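Local structure of manganese-containing pseudocatalase (Thermus thermophilus, 2V8T) at residues A[8-13]-A[178-183]; A[32-37]-A[151-156]; A[57-62]-A[196-201]; A[67-72]-A[182-187]. The protein probably breaks down hydrogen peroxide to water and oxygen, as a catalase that carries a pair of manganese ions in each subunit. One frame throughout, in Å; residues are numbered along the deposited sequence. Where two conformers were deposited one is given.

Contact 1 (A[8-13]-A[178-183]); sequences LQIELP and IGYLLV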
loop_
_atom_site.group_PDB
_atom_site.type_symbol
_atom_site.label_atom_id
_atom_site.label_comp_id
_atom_site.label_asym_id
_atom_site.label_seq_id
_atom_site.Cartn_x
_atom_site.Cartn_y
_atom_site.Cartn_z
ATOM N N LEU A 8 -5.503 6.121 -32.463
ATOM C CA LEU A 8 -4.644 5.106 -31.860
ATOM C C LEU A 8 -3.438 4.886 -32.727
ATOM O O LEU A 8 -3.474 5.093 -33.950
ATOM C CB LEU A 8 -5.378 3.788 -31.699
ATOM C CG LEU A 8 -6.581 3.832 -30.766
ATOM C CD1 LEU A 8 -7.265 2.464 -30.736
ATOM C CD2 LEU A 8 -6.183 4.290 -29.365
ATOM N N GLN A 9 -2.340 4.358 -32.154
ATOM C CA GLN A 9 -1.131 4.179 -32.937
ATOM C C GLN A 9 -1.285 3.126 -34.009
ATOM O O GLN A 9 -0.551 3.138 -35.008
ATOM C CB GLN A 9 0.084 3.899 -31.997
ATOM C CG GLN A 9 1.388 4.081 -32.682
ATOM C CD GLN A 9 2.599 4.068 -31.747
ATOM O OE1 GLN A 9 2.463 4.319 -30.568
ATOM N NE2 GLN A 9 3.753 3.803 -32.263
ATOM N N ILE A 10 -2.198 2.147 -33.827
ATOM C CA ILE A 10 -2.648 1.218 -34.866
ATOM C C ILE A 10 -4.158 1.107 -34.745
ATOM O O ILE A 10 -4.722 1.338 -33.675
ATOM C CB ILE A 10 -2.050 -0.202 -34.761
ATOM C CG1 ILE A 10 -2.286 -0.838 -33.411
ATOM C CG2 ILE A 10 -0.580 -0.225 -35.190
ATOM C CD1 ILE A 10 -2.094 -2.307 -33.345
ATOM N N GLU A 11 -4.785 0.661 -35.817
ATOM C CA GLU A 11 -6.169 0.246 -35.732
ATOM C C GLU A 11 -6.260 -1.076 -34.956
ATOM O O GLU A 11 -5.342 -1.899 -34.991
ATOM C CB GLU A 11 -6.967 0.202 -36.977
ATOM C CG GLU A 11 -6.760 -1.057 -37.711
ATOM C CD GLU A 11 -5.597 -1.147 -38.580
ATOM O OE1 GLU A 11 -4.709 -0.288 -38.424
ATOM O OE2 GLU A 11 -5.534 -2.021 -39.474
ATOM N N LEU A 12 -7.389 -1.275 -34.284
ATOM C CA LEU A 12 -7.680 -2.518 -33.581
ATOM C C LEU A 12 -8.923 -3.179 -34.166
ATOM O O LEU A 12 -9.863 -2.504 -34.575
ATOM C CB LEU A 12 -7.919 -2.244 -32.109
ATOM C CG LEU A 12 -6.709 -1.759 -31.312
ATOM C CD1 LEU A 12 -7.153 -1.393 -29.892
ATOM C CD2 LEU A 12 -5.612 -2.793 -31.303
ATOM N N PRO A 13 -8.963 -4.527 -34.195
ATOM C CA PRO A 13 -10.172 -5.243 -34.603
ATOM C C PRO A 13 -11.227 -5.259 -33.496
ATOM O O PRO A 13 -10.943 -4.892 -32.346
ATOM C CB PRO A 13 -9.667 -6.652 -34.912
ATOM C CG PRO A 13 -8.551 -6.823 -33.901
ATOM C CD PRO A 13 -7.880 -5.447 -33.826
ATOM N N ILE A 178 -0.521 -6.562 -28.874
ATOM C CA ILE A 178 0.715 -7.075 -28.307
ATOM C C ILE A 178 1.757 -7.236 -29.398
ATOM O O ILE A 178 2.925 -6.913 -29.225
ATOM C CB ILE A 178 0.498 -8.357 -27.509
ATOM C CG1 ILE A 178 -0.326 -8.079 -26.264
ATOM C CG2 ILE A 178 1.862 -8.994 -27.215
ATOM C CD1 ILE A 178 -0.852 -9.314 -25.560
ATOM N N GLY A 179 1.347 -7.781 -30.569
ATOM C CA GLY A 179 2.322 -7.899 -31.640
ATOM C C GLY A 179 2.957 -6.551 -31.992
ATOM O O GLY A 179 4.167 -6.462 -32.223
ATOM N N TYR A 180 2.133 -5.526 -32.056
ATOM C CA TYR A 180 2.638 -4.184 -32.373
ATOM C C TYR A 180 3.600 -3.699 -31.285
ATOM O O TYR A 180 4.696 -3.192 -31.577
ATOM C CB TYR A 180 1.479 -3.209 -32.579
ATOM C CG TYR A 180 1.948 -1.850 -33.006
ATOM C CD1 TYR A 180 2.481 -1.661 -34.269
ATOM C CD2 TYR A 180 1.889 -0.749 -32.181
ATOM C CE1 TYR A 180 2.935 -0.423 -34.720
ATOM C CE2 TYR A 180 2.383 0.508 -32.646
ATOM C CZ TYR A 180 2.872 0.632 -33.924
ATOM O OH TYR A 180 3.355 1.891 -34.326
ATOM N N LEU A 181 3.186 -3.831 -30.024
ATOM C CA LEU A 181 4.017 -3.323 -28.937
ATOM C C LEU A 181 5.251 -4.172 -28.672
ATOM O O LEU A 181 6.226 -3.655 -28.114
ATOM C CB LEU A 181 3.183 -3.073 -27.701
ATOM C CG LEU A 181 2.115 -1.965 -27.858
ATOM C CD1 LEU A 181 1.451 -1.669 -26.518
ATOM C CD2 LEU A 181 2.694 -0.669 -28.457
ATOM N N LEU A 182 5.256 -5.436 -29.088
ATOM C CA LEU A 182 6.521 -6.205 -29.077
ATOM C C LEU A 182 7.516 -5.558 -30.032
ATOM O O LEU A 182 8.722 -5.457 -29.745
ATOM C CB LEU A 182 6.277 -7.647 -29.489
ATOM C CG LEU A 182 5.584 -8.513 -28.445
ATOM C CD1 LEU A 182 5.179 -9.836 -29.071
ATOM C CD2 LEU A 182 6.477 -8.715 -27.207
ATOM N N VAL A 183 7.042 -5.128 -31.206
ATOM C CA VAL A 183 7.931 -4.480 -32.171
ATOM C C VAL A 183 8.400 -3.125 -31.640
ATOM O O VAL A 183 9.591 -2.798 -31.687
ATOM C CB VAL A 183 7.249 -4.407 -33.546
ATOM C CG1 VAL A 183 8.138 -3.584 -34.507
ATOM C CG2 VAL A 183 7.013 -5.817 -34.060
#

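Contact 2 (A[32-37]-A[151-156]); sequences GRFGEM and NFFLEV. With MN (manganese (II) ion), chain C; MN (manganese (II) ion), chain D.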
loop_
_atom_site.group_PDB
_atom_site.type_symbol
_atom_site.label_atom_id
_atom_site.label_comp_id
_atom_site.label_asym_id
_atom_site.label_seq_id
_atom_site.Cartn_x
_atom_site.Cartn_y
_atom_site.Cartn_z
ATOM N N GLY A 32 0.357 -2.818 -14.333
ATOM C CA GLY A 32 1.300 -3.605 -13.587
ATOM C C GLY A 32 2.673 -2.997 -13.526
ATOM O O GLY A 32 2.968 -2.001 -14.182
ATOM N N ARG A 33 3.543 -3.633 -12.743
ATOM C CA ARG A 33 4.877 -3.111 -12.543
ATOM C C ARG A 33 5.624 -2.844 -13.860
ATOM O O ARG A 33 6.373 -1.864 -13.931
ATOM C CB ARG A 33 5.683 -4.127 -11.715
ATOM C CG ARG A 33 7.107 -3.724 -11.528
ATOM C CD ARG A 33 7.844 -4.713 -10.670
ATOM N NE ARG A 33 9.274 -4.291 -10.625
ATOM C CZ ARG A 33 10.281 -4.870 -10.000
ATOM N NH1 ARG A 33 9.966 -5.892 -9.413
ATOM N NH2 ARG A 33 11.538 -4.443 -10.081
ATOM N N PHE A 34 5.473 -3.721 -14.844
ATOM C CA PHE A 34 6.169 -3.587 -16.117
ATOM C C PHE A 34 5.184 -3.271 -17.262
ATOM O O PHE A 34 5.452 -3.541 -18.441
ATOM C CB PHE A 34 7.030 -4.814 -16.422
ATOM C CG PHE A 34 8.094 -4.971 -15.398
ATOM C CD1 PHE A 34 9.178 -4.143 -15.396
ATOM C CD2 PHE A 34 8.051 -5.921 -14.424
ATOM C CE1 PHE A 34 10.173 -4.248 -14.463
ATOM C CE2 PHE A 34 9.050 -6.049 -13.480
ATOM C CZ PHE A 34 10.105 -5.201 -13.484
ATOM N N GLY A 35 4.066 -2.668 -16.922
ATOM C CA GLY A 35 3.121 -2.207 -17.909
ATOM C C GLY A 35 3.521 -0.856 -18.498
ATOM O O GLY A 35 4.506 -0.219 -18.142
ATOM N N GLU A 36 2.671 -0.411 -19.416
ATOM C CA GLU A 36 2.935 0.823 -20.167
ATOM C C GLU A 36 2.892 2.031 -19.273
ATOM O O GLU A 36 3.567 3.039 -19.547
ATOM C CB GLU A 36 1.942 0.937 -21.325
ATOM C CG GLU A 36 2.223 -0.107 -22.420
ATOM C CD GLU A 36 3.424 0.195 -23.241
ATOM O OE1 GLU A 36 4.020 1.282 -23.104
ATOM O OE2 GLU A 36 3.865 -0.660 -24.082
ATOM N N MET A 37 2.109 2.023 -18.183
ATOM C CA MET A 37 2.192 3.130 -17.229
ATOM C C MET A 37 3.605 3.292 -16.694
ATOM O O MET A 37 4.046 4.405 -16.434
ATOM C CB MET A 37 1.223 2.955 -16.060
ATOM C CG MET A 37 -0.182 3.203 -16.352
ATOM S SD MET A 37 -0.549 4.994 -16.516
ATOM C CE MET A 37 -0.418 5.554 -14.813
ATOM N N ASN A 151 16.437 1.415 -17.949
ATOM C CA ASN A 151 15.439 1.475 -19.020
ATOM C C ASN A 151 15.578 0.316 -20.012
ATOM O O ASN A 151 14.586 -0.201 -20.521
ATOM C CB ASN A 151 15.545 2.773 -19.778
ATOM C CG ASN A 151 15.192 3.989 -18.903
ATOM O OD1 ASN A 151 14.650 3.853 -17.798
ATOM N ND2 ASN A 151 15.476 5.179 -19.437
ATOM N N PHE A 152 16.814 -0.091 -20.269
ATOM C CA PHE A 152 17.048 -1.278 -21.125
ATOM C C PHE A 152 16.388 -2.499 -20.491
ATOM O O PHE A 152 15.646 -3.242 -21.128
ATOM C CB PHE A 152 18.562 -1.436 -21.298
ATOM C CG PHE A 152 18.942 -2.610 -22.170
ATOM C CD1 PHE A 152 18.991 -2.497 -23.546
ATOM C CD2 PHE A 152 19.245 -3.834 -21.604
ATOM C CE1 PHE A 152 19.351 -3.571 -24.346
ATOM C CE2 PHE A 152 19.603 -4.920 -22.399
ATOM C CZ PHE A 152 19.671 -4.769 -23.760
ATOM N N PHE A 153 16.685 -2.698 -19.183
ATOM C CA PHE A 153 16.028 -3.781 -18.420
ATOM C C PHE A 153 14.504 -3.655 -18.469
ATOM O O PHE A 153 13.794 -4.626 -18.698
ATOM C CB PHE A 153 16.544 -3.768 -16.981
ATOM C CG PHE A 153 15.701 -4.613 -16.078
ATOM C CD1 PHE A 153 15.712 -6.008 -16.182
ATOM C CD2 PHE A 153 14.820 -4.044 -15.188
ATOM C CE1 PHE A 153 14.837 -6.784 -15.438
ATOM C CE2 PHE A 153 13.982 -4.865 -14.408
ATOM C CZ PHE A 153 13.997 -6.246 -14.575
ATOM N N LEU A 154 13.993 -2.431 -18.229
ATOM C CA LEU A 154 12.550 -2.220 -18.160
ATOM C C LEU A 154 11.904 -2.675 -19.460
ATOM O O LEU A 154 10.843 -3.308 -19.457
ATOM C CB LEU A 154 12.185 -0.763 -17.953
ATOM C CG LEU A 154 11.039 -0.320 -17.059
ATOM C CD1 LEU A 154 10.721 1.193 -17.375
ATOM C CD2 LEU A 154 9.891 -1.309 -16.943
ATOM N N GLU A 155 12.478 -2.312 -20.617
ATOM C CA GLU A 155 11.892 -2.701 -21.860
ATOM C C GLU A 155 11.855 -4.196 -22.062
ATOM O O GLU A 155 10.875 -4.731 -22.589
ATOM C CB GLU A 155 12.573 -2.005 -23.068
ATOM C CG GLU A 155 12.291 -0.515 -23.130
ATOM C CD GLU A 155 10.896 -0.116 -23.587
ATOM O OE1 GLU A 155 10.231 -0.853 -24.346
ATOM O OE2 GLU A 155 10.470 1.050 -23.300
ATOM N N VAL A 156 12.934 -4.912 -21.705
ATOM C CA VAL A 156 12.919 -6.366 -21.916
ATOM C C VAL A 156 12.052 -7.087 -20.864
ATOM O O VAL A 156 11.465 -8.128 -21.184
ATOM C CB VAL A 156 14.321 -6.950 -22.085
ATOM C CG1 VAL A 156 14.957 -6.418 -23.363
ATOM C CG2 VAL A 156 15.229 -6.742 -20.884
HETATM MN MN MN C . 5.378 0.905 -24.751
HETATM MN MN MN D . 8.679 1.000 -24.588
HETATM O O HOH W 1 6.904 0.657 -23.370
HETATM O O HOH W 2 5.423 -1.143 -25.641
#

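Contact 3 (A[57-62]-A[196-201]); sequences KPYYDL and LESLTG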
loop_
_atom_site.group_PDB
_atom_site.type_symbol
_atom_site.label_atom_id
_atom_site.label_comp_id
_atom_site.label_asym_id
_atom_site.label_seq_id
_atom_site.Cartn_x
_atom_site.Cartn_y
_atom_site.Cartn_z
ATOM N N LYS A 57 22.286 16.467 -25.093
ATOM C CA LYS A 57 21.059 16.536 -25.888
ATOM C C LYS A 57 20.669 15.283 -26.626
ATOM O O LYS A 57 19.474 14.969 -26.639
ATOM C CB LYS A 57 21.100 17.747 -26.840
ATOM C CG LYS A 57 19.806 17.958 -27.602
ATOM C CD LYS A 57 19.834 19.246 -28.382
ATOM C CE LYS A 57 18.536 19.572 -29.067
ATOM N NZ LYS A 57 18.078 18.484 -29.956
ATOM N N PRO A 58 21.571 14.545 -27.274
ATOM C CA PRO A 58 21.067 13.395 -28.004
ATOM C C PRO A 58 20.341 12.401 -27.091
ATOM O O PRO A 58 19.328 11.770 -27.491
ATOM C CB PRO A 58 22.371 12.800 -28.583
ATOM C CG PRO A 58 23.303 14.031 -28.724
ATOM C CD PRO A 58 23.004 14.790 -27.482
ATOM N N TYR A 59 20.838 12.256 -25.877
ATOM C CA TYR A 59 20.249 11.326 -24.898
ATOM C C TYR A 59 18.973 11.880 -24.315
ATOM O O TYR A 59 18.000 11.128 -24.087
ATOM C CB TYR A 59 21.291 11.051 -23.783
ATOM C CG TYR A 59 22.592 10.544 -24.348
ATOM C CD1 TYR A 59 22.739 9.239 -24.741
ATOM C CD2 TYR A 59 23.661 11.416 -24.546
ATOM C CE1 TYR A 59 23.916 8.818 -25.338
ATOM C CE2 TYR A 59 24.836 11.003 -25.151
ATOM C CZ TYR A 59 24.966 9.681 -25.537
ATOM O OH TYR A 59 26.147 9.286 -26.103
ATOM N N TYR A 60 18.926 13.178 -24.074
ATOM C CA TYR A 60 17.685 13.845 -23.638
ATOM C C TYR A 60 16.604 13.683 -24.705
ATOM O O TYR A 60 15.455 13.314 -24.387
ATOM C CB TYR A 60 17.965 15.304 -23.356
ATOM C CG TYR A 60 16.701 16.078 -23.035
ATOM C CD1 TYR A 60 15.928 15.780 -21.919
ATOM C CD2 TYR A 60 16.281 17.110 -23.859
ATOM C CE1 TYR A 60 14.771 16.470 -21.651
ATOM C CE2 TYR A 60 15.132 17.813 -23.590
ATOM C CZ TYR A 60 14.378 17.523 -22.475
ATOM O OH TYR A 60 13.233 18.210 -22.158
ATOM N N ASP A 61 16.933 13.952 -25.957
ATOM C CA ASP A 61 15.954 13.822 -27.019
ATOM C C ASP A 61 15.367 12.423 -27.023
ATOM O O ASP A 61 14.156 12.227 -27.187
ATOM C CB ASP A 61 16.624 13.989 -28.457
ATOM C CG ASP A 61 16.907 15.470 -28.845
ATOM O OD1 ASP A 61 16.682 16.398 -28.006
ATOM O OD2 ASP A 61 17.352 15.642 -30.013
ATOM N N LEU A 62 16.222 11.426 -26.845
ATOM C CA LEU A 62 15.780 10.034 -26.896
ATOM C C LEU A 62 14.745 9.754 -25.787
ATOM O O LEU A 62 13.685 9.212 -26.054
ATOM C CB LEU A 62 16.992 9.117 -26.766
ATOM C CG LEU A 62 16.681 7.683 -26.958
ATOM C CD1 LEU A 62 16.190 7.365 -28.349
ATOM C CD2 LEU A 62 17.903 6.836 -26.608
ATOM N N LEU A 196 23.551 3.159 -24.502
ATOM C CA LEU A 196 24.558 2.613 -23.575
ATOM C C LEU A 196 25.843 2.277 -24.308
ATOM O O LEU A 196 26.940 2.516 -23.752
ATOM C CB LEU A 196 24.003 1.375 -22.871
ATOM C CG LEU A 196 22.991 1.676 -21.774
ATOM C CD1 LEU A 196 22.166 0.445 -21.433
ATOM C CD2 LEU A 196 23.678 2.269 -20.559
ATOM N N GLU A 197 25.789 1.748 -25.515
ATOM C CA GLU A 197 27.012 1.474 -26.266
ATOM C C GLU A 197 27.816 2.756 -26.478
ATOM O O GLU A 197 29.033 2.779 -26.330
ATOM C CB GLU A 197 26.600 0.873 -27.676
ATOM C CG GLU A 197 25.962 -0.520 -27.666
ATOM C CD GLU A 197 25.343 -1.181 -28.935
ATOM O OE1 GLU A 197 24.965 -0.411 -29.926
ATOM O OE2 GLU A 197 25.177 -2.431 -28.792
ATOM N N SER A 198 27.127 3.833 -26.825
ATOM C CA SER A 198 27.786 5.093 -27.072
ATOM C C SER A 198 28.466 5.646 -25.822
ATOM O O SER A 198 29.543 6.242 -25.904
ATOM C CB SER A 198 26.880 6.101 -27.744
ATOM O OG SER A 198 25.887 6.628 -26.867
ATOM N N LEU A 199 27.857 5.474 -24.657
ATOM C CA LEU A 199 28.357 6.043 -23.417
ATOM C C LEU A 199 29.384 5.167 -22.705
ATOM O O LEU A 199 30.159 5.701 -21.892
ATOM C CB LEU A 199 27.190 6.327 -22.482
ATOM C CG LEU A 199 26.288 7.452 -22.907
ATOM C CD1 LEU A 199 24.919 7.294 -22.120
ATOM C CD2 LEU A 199 26.935 8.826 -22.736
ATOM N N THR A 200 29.337 3.868 -22.932
ATOM C CA THR A 200 30.084 2.913 -22.139
ATOM C C THR A 200 30.991 1.969 -22.951
ATOM O O THR A 200 31.864 1.311 -22.366
ATOM C CB THR A 200 29.162 1.991 -21.286
ATOM O OG1 THR A 200 28.540 1.010 -22.099
ATOM C CG2 THR A 200 28.129 2.760 -20.462
ATOM N N GLY A 201 30.731 1.818 -24.253
ATOM C CA GLY A 201 31.448 0.854 -25.040
ATOM C C GLY A 201 30.992 -0.577 -24.915
ATOM O O GLY A 201 31.522 -1.446 -25.633
#

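Contact 4 (A[67-72]-A[182-187]); sequences ATEELG and LVRGGV. With MN (manganese (II) ion), chain D; MN (manganese (II) ion), chain C.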
loop_
_atom_site.group_PDB
_atom_site.type_symbol
_atom_site.label_atom_id
_atom_site.label_comp_id
_atom_site.label_asym_id
_atom_site.label_seq_id
_atom_site.Cartn_x
_atom_site.Cartn_y
_atom_site.Cartn_z
ATOM N N ALA A 67 9.296 8.810 -24.127
ATOM C CA ALA A 67 8.235 9.058 -23.164
ATOM C C ALA A 67 6.927 9.410 -23.891
ATOM O O ALA A 67 5.835 8.978 -23.517
ATOM C CB ALA A 67 8.607 10.199 -22.234
ATOM N N THR A 68 7.037 10.290 -24.902
ATOM C CA THR A 68 5.854 10.723 -25.642
ATOM C C THR A 68 5.189 9.555 -26.356
ATOM O O THR A 68 3.974 9.435 -26.388
ATOM C CB THR A 68 6.221 11.848 -26.611
ATOM O OG1 THR A 68 6.929 12.843 -25.890
ATOM C CG2 THR A 68 4.983 12.460 -27.233
ATOM N N GLU A 69 6.006 8.679 -26.982
ATOM C CA GLU A 69 5.431 7.507 -27.618
ATOM C C GLU A 69 4.647 6.657 -26.584
ATOM O O GLU A 69 3.571 6.129 -26.887
ATOM C CB GLU A 69 6.501 6.632 -28.301
ATOM C CG GLU A 69 5.818 5.463 -28.985
ATOM C CD GLU A 69 6.664 4.564 -29.866
ATOM O OE1 GLU A 69 7.891 4.797 -30.029
ATOM O OE2 GLU A 69 6.062 3.572 -30.374
ATOM N N GLU A 70 5.206 6.498 -25.370
ATOM C CA GLU A 70 4.530 5.647 -24.387
ATOM C C GLU A 70 3.179 6.200 -23.982
ATOM O O GLU A 70 2.300 5.409 -23.558
ATOM C CB GLU A 70 5.409 5.429 -23.147
ATOM C CG GLU A 70 6.803 4.856 -23.360
ATOM C CD GLU A 70 6.913 3.439 -23.923
ATOM O OE1 GLU A 70 5.959 2.948 -24.463
ATOM O OE2 GLU A 70 8.037 2.895 -23.891
ATOM N N LEU A 71 2.914 7.497 -24.121
ATOM C CA LEU A 71 1.555 8.013 -23.888
ATOM C C LEU A 71 0.555 7.308 -24.787
ATOM O O LEU A 71 -0.563 6.971 -24.381
ATOM C CB LEU A 71 1.490 9.538 -24.142
ATOM C CG LEU A 71 2.160 10.420 -23.107
ATOM C CD1 LEU A 71 2.326 11.843 -23.665
ATOM C CD2 LEU A 71 1.351 10.456 -21.826
ATOM N N GLY A 72 0.901 7.160 -26.069
ATOM C CA GLY A 72 0.033 6.467 -26.976
ATOM C C GLY A 72 -0.072 4.999 -26.695
ATOM O O GLY A 72 -1.032 4.330 -27.121
ATOM N N LEU A 182 5.256 -5.436 -29.088
ATOM C CA LEU A 182 6.521 -6.205 -29.077
ATOM C C LEU A 182 7.516 -5.558 -30.032
ATOM O O LEU A 182 8.722 -5.457 -29.745
ATOM C CB LEU A 182 6.277 -7.647 -29.489
ATOM C CG LEU A 182 5.584 -8.513 -28.445
ATOM C CD1 LEU A 182 5.179 -9.836 -29.071
ATOM C CD2 LEU A 182 6.477 -8.715 -27.207
ATOM N N VAL A 183 7.042 -5.128 -31.206
ATOM C CA VAL A 183 7.931 -4.480 -32.171
ATOM C C VAL A 183 8.400 -3.125 -31.640
ATOM O O VAL A 183 9.591 -2.798 -31.687
ATOM C CB VAL A 183 7.249 -4.407 -33.546
ATOM C CG1 VAL A 183 8.138 -3.584 -34.507
ATOM C CG2 VAL A 183 7.013 -5.817 -34.060
ATOM N N ARG A 184 7.465 -2.318 -31.098
ATOM C CA ARG A 184 7.870 -1.019 -30.555
ATOM C C ARG A 184 8.826 -1.173 -29.381
ATOM O O ARG A 184 9.791 -0.413 -29.244
ATOM C CB ARG A 184 6.651 -0.198 -30.144
ATOM C CG ARG A 184 5.657 0.074 -31.282
ATOM C CD ARG A 184 6.306 0.585 -32.549
ATOM N NE ARG A 184 7.060 1.806 -32.274
ATOM C CZ ARG A 184 8.088 2.234 -32.990
ATOM N NH1 ARG A 184 8.494 1.598 -34.080
ATOM N NH2 ARG A 184 8.722 3.338 -32.596
ATOM N N GLY A 185 8.585 -2.189 -28.525
ATOM C CA GLY A 185 9.489 -2.398 -27.391
ATOM C C GLY A 185 10.831 -2.870 -27.835
ATOM O O GLY A 185 11.854 -2.595 -27.195
ATOM N N GLY A 186 10.897 -3.595 -28.961
ATOM C CA GLY A 186 12.173 -3.932 -29.544
ATOM C C GLY A 186 12.933 -2.708 -29.974
ATOM O O GLY A 186 14.171 -2.618 -29.781
ATOM N N VAL A 187 12.252 -1.731 -30.573
ATOM C CA VAL A 187 12.883 -0.475 -30.951
ATOM C C VAL A 187 13.415 0.237 -29.709
ATOM O O VAL A 187 14.550 0.704 -29.690
ATOM C CB VAL A 187 11.887 0.427 -31.714
ATOM C CG1 VAL A 187 12.427 1.838 -31.875
ATOM C CG2 VAL A 187 11.594 -0.221 -33.083
HETATM MN MN MN D . 8.679 1.000 -24.588
HETATM MN MN MN C . 5.378 0.905 -24.751
HETATM O O HOH W 1 6.904 0.657 -23.370
HETATM O O HOH W 2 5.423 -1.143 -25.641
#

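Contact 1 (A[8-13]-A[178-183])
In the ferritin-like helical bundle of this manganese catalase, Tyr180 of helix 172-200 meets Gln9 and Ile10 of the loop that follows strand 7-8, so that the N-terminal part of the chain is fastened to a core helix beside the metal site. Tyr180 turns its CG anti to the backbone N (chi1 -176°), which carries the ring from the helix toward the loop. Ile10 lies over one face of it: the branch methyl CG2 sits almost above the ring centre, 3.5 Å from the centroid of the Tyr180 ring, a close CH-pi contact. The other branch slides along the ring's root, with Ile10 CD1 3.8 Å from Tyr180 CB. A beta-branched residue suits this place because its two arms can touch ring and CB together. Helix 219-226 adds Tyr224, whose ring packs edge-to-face with that of Tyr180. Gln9 approaches the rim instead. Its extended chain crosses the tyrosine at about a right angle, amide and ring planes 82° apart, and an amide suits the spot because its nitrogen has two hydrogens to give: NE2 also bonds Glu69 OE2, while the side chain touches the manganese ligand His73. Gln9 NE2 donates to Tyr180 OH over 2.8 Å, in a bond bent to 131° at the hydrogen, and the Gln9 CG methylene lies 3.4 Å from that same Tyr180 OH.

Contact 2 (A[32-37]-A[151-156])
Phe34 sets its CG anti to the carbonyl carbon (chi1 -63°), while Phe153 on helix 144-166 sets its own anti to the backbone N (chi1 167°), and these two turns bring the rings together. The planes stand 87° apart with centroids of the Phe34 and Phe153 rings 5.8 Å from each other; the closest approach is Phe34 CE1 to Phe153 CE2, 3.9 Å. At the edge of the Phe34 ring, near its plane, comes the methyl CD2 of Leu154, 3.3 Å from Phe34 CD1, although Leu154 was modelled in two conformers and so short a distance is doubtful. Large apolar groups suit this buried place, where His161 meets Phe34 edge-to-face and Phe139 of the third subunit does the same to Phe153. Replacing Phe34 with an alanine would probably open a gap beside Leu154 and leave Phe153 CE2 without the Phe34 ring beside it. Phe34 belongs to a type I turn, Gly32 to Gly35, whose last residue is the N-cap of helix 36-49. The helix begins with Glu36, where a carboxylate suits because both oxygens can chelate: in one of its two conformers, OE1 and OE2 of Glu36 bind one manganese ion at 2.2 and 2.3 Å. Glu155 grips the second ion likewise. Water 1 bridges the two metals; Glu70, His73 and His188 also bind them in the dimanganese site of this ferritin-like catalase.

Contact 3 (A[57-62]-A[196-201])
Tyr59 of helix 57-85 reaches from its CB toward Ser198 and Leu199 near the end of helix 172-200, with Leu199 along its ring and Ser198 at its edge and hydroxyl. Nearest the root, Tyr59 CD1 lies 3.9 Å from Leu199 CD1. One atom further, Tyr59 CE1 has Leu199 CG at 3.7 Å and, at the ring edge and in its plane, Ser198 OG at 3.3 Å. Beyond it, Tyr59 CZ is 3.5 Å from Leu199 CD2. The leucine thus slides past the tyrosine in the opposite direction, its forked end spread along the ring, with CD1 making an off-centre CH-pi contact. At the tip Tyr59 OH donates a hydrogen bond of 2.8 Å to Ser198 OG; Ser198 was modelled in two conformers, and the bond is described for one of them. In that conformer OG stands between the backbone N and the carbonyl carbon (chi1 73°) and also bonds Ala195 O, one turn back. A tyrosine suits the place by offering apolar carbons to the leucine and a hydroxyl to the serine. Leu144 and Leu148 of helix 144-166 pack on Leu199, and Leu290 of the second subunit does so too. Gly201 then ends the helix with positive phi. Well away from the manganese ions, the contact joins the start of helix 57-85 to the end of helix 172-200, two long helices of the ferritin-like bundle.

Contact 4 (A[67-72]-A[182-187])
Glu69 and Arg184 form a buried salt bridge between helices 57-85 and 172-200 of the ferritin-like bundle, in the second shell of the dimanganese site. The two side chains cross at about a right angle, yet their flat ends lie nearly coplanar, carboxylate and guanidinium 27° apart. The grip is side-on: Arg184 NE gives its hydrogen to Glu69 OE2 over 2.8 Å (166°), which receives it on its syn lone pair, and Arg184 NH2 gives one to Glu69 OE1 over 3.1 Å, nearly straight at 177°. An arginine suits the place because NE and NH2 point the same way along one edge and can serve both carboxylate oxygens at once. Two bonds from one planar group to another hold the carboxylate against rotation. Glu69 gets there on an extended chain, whereas Arg184 is bent at chi2 and chi3, which brings its long chain round so that the guanidinium edge faces the acid. Val187 CB lies above one face of that guanidinium, offset toward its rim, and NH1 bonds Asn232 O. The carboxylate probably helps to position the metal ligands, Glu69 OE1 accepting a hydrogen bond from His188 NE2 and OE2 a weak one from His73 NE2. With a leucine in place of Arg184, the buried acid would probably be left without its countercharge and freer to turn, disturbing its hold on His188. The neighbouring glutamate, Glu70, points its carboxylate at the metals themselves, and its two oxygens suit a bridge: Glu70 OE1 binds one manganese ion at 2.1 Å, and Glu70 OE2 binds the other at 2.1 Å.

In the fold
All four contacts belong to one ferritin-like bundle built on helices 36-49, 57-85, 144-166 and 172-200. Helix 172-200 serves contacts 1, 4 and 3 in that order along its length, contacts 1 and 4 sharing Leu182 and Val183. Along the chain, contact 2 is nested inside the loop closed by contact 1, and contact 4 inside that closed by contact 3. Contacts 2 and 4, with centres about 11 Å apart, together supply three glutamate ligands of the manganese pair. Contact 1, its centre about 10 Å from that of contact 4, adds to the second shell. Contact 3 lies farther out, about 27 Å from contact 1 between centres, joining the same helices as contact 4 beyond the site.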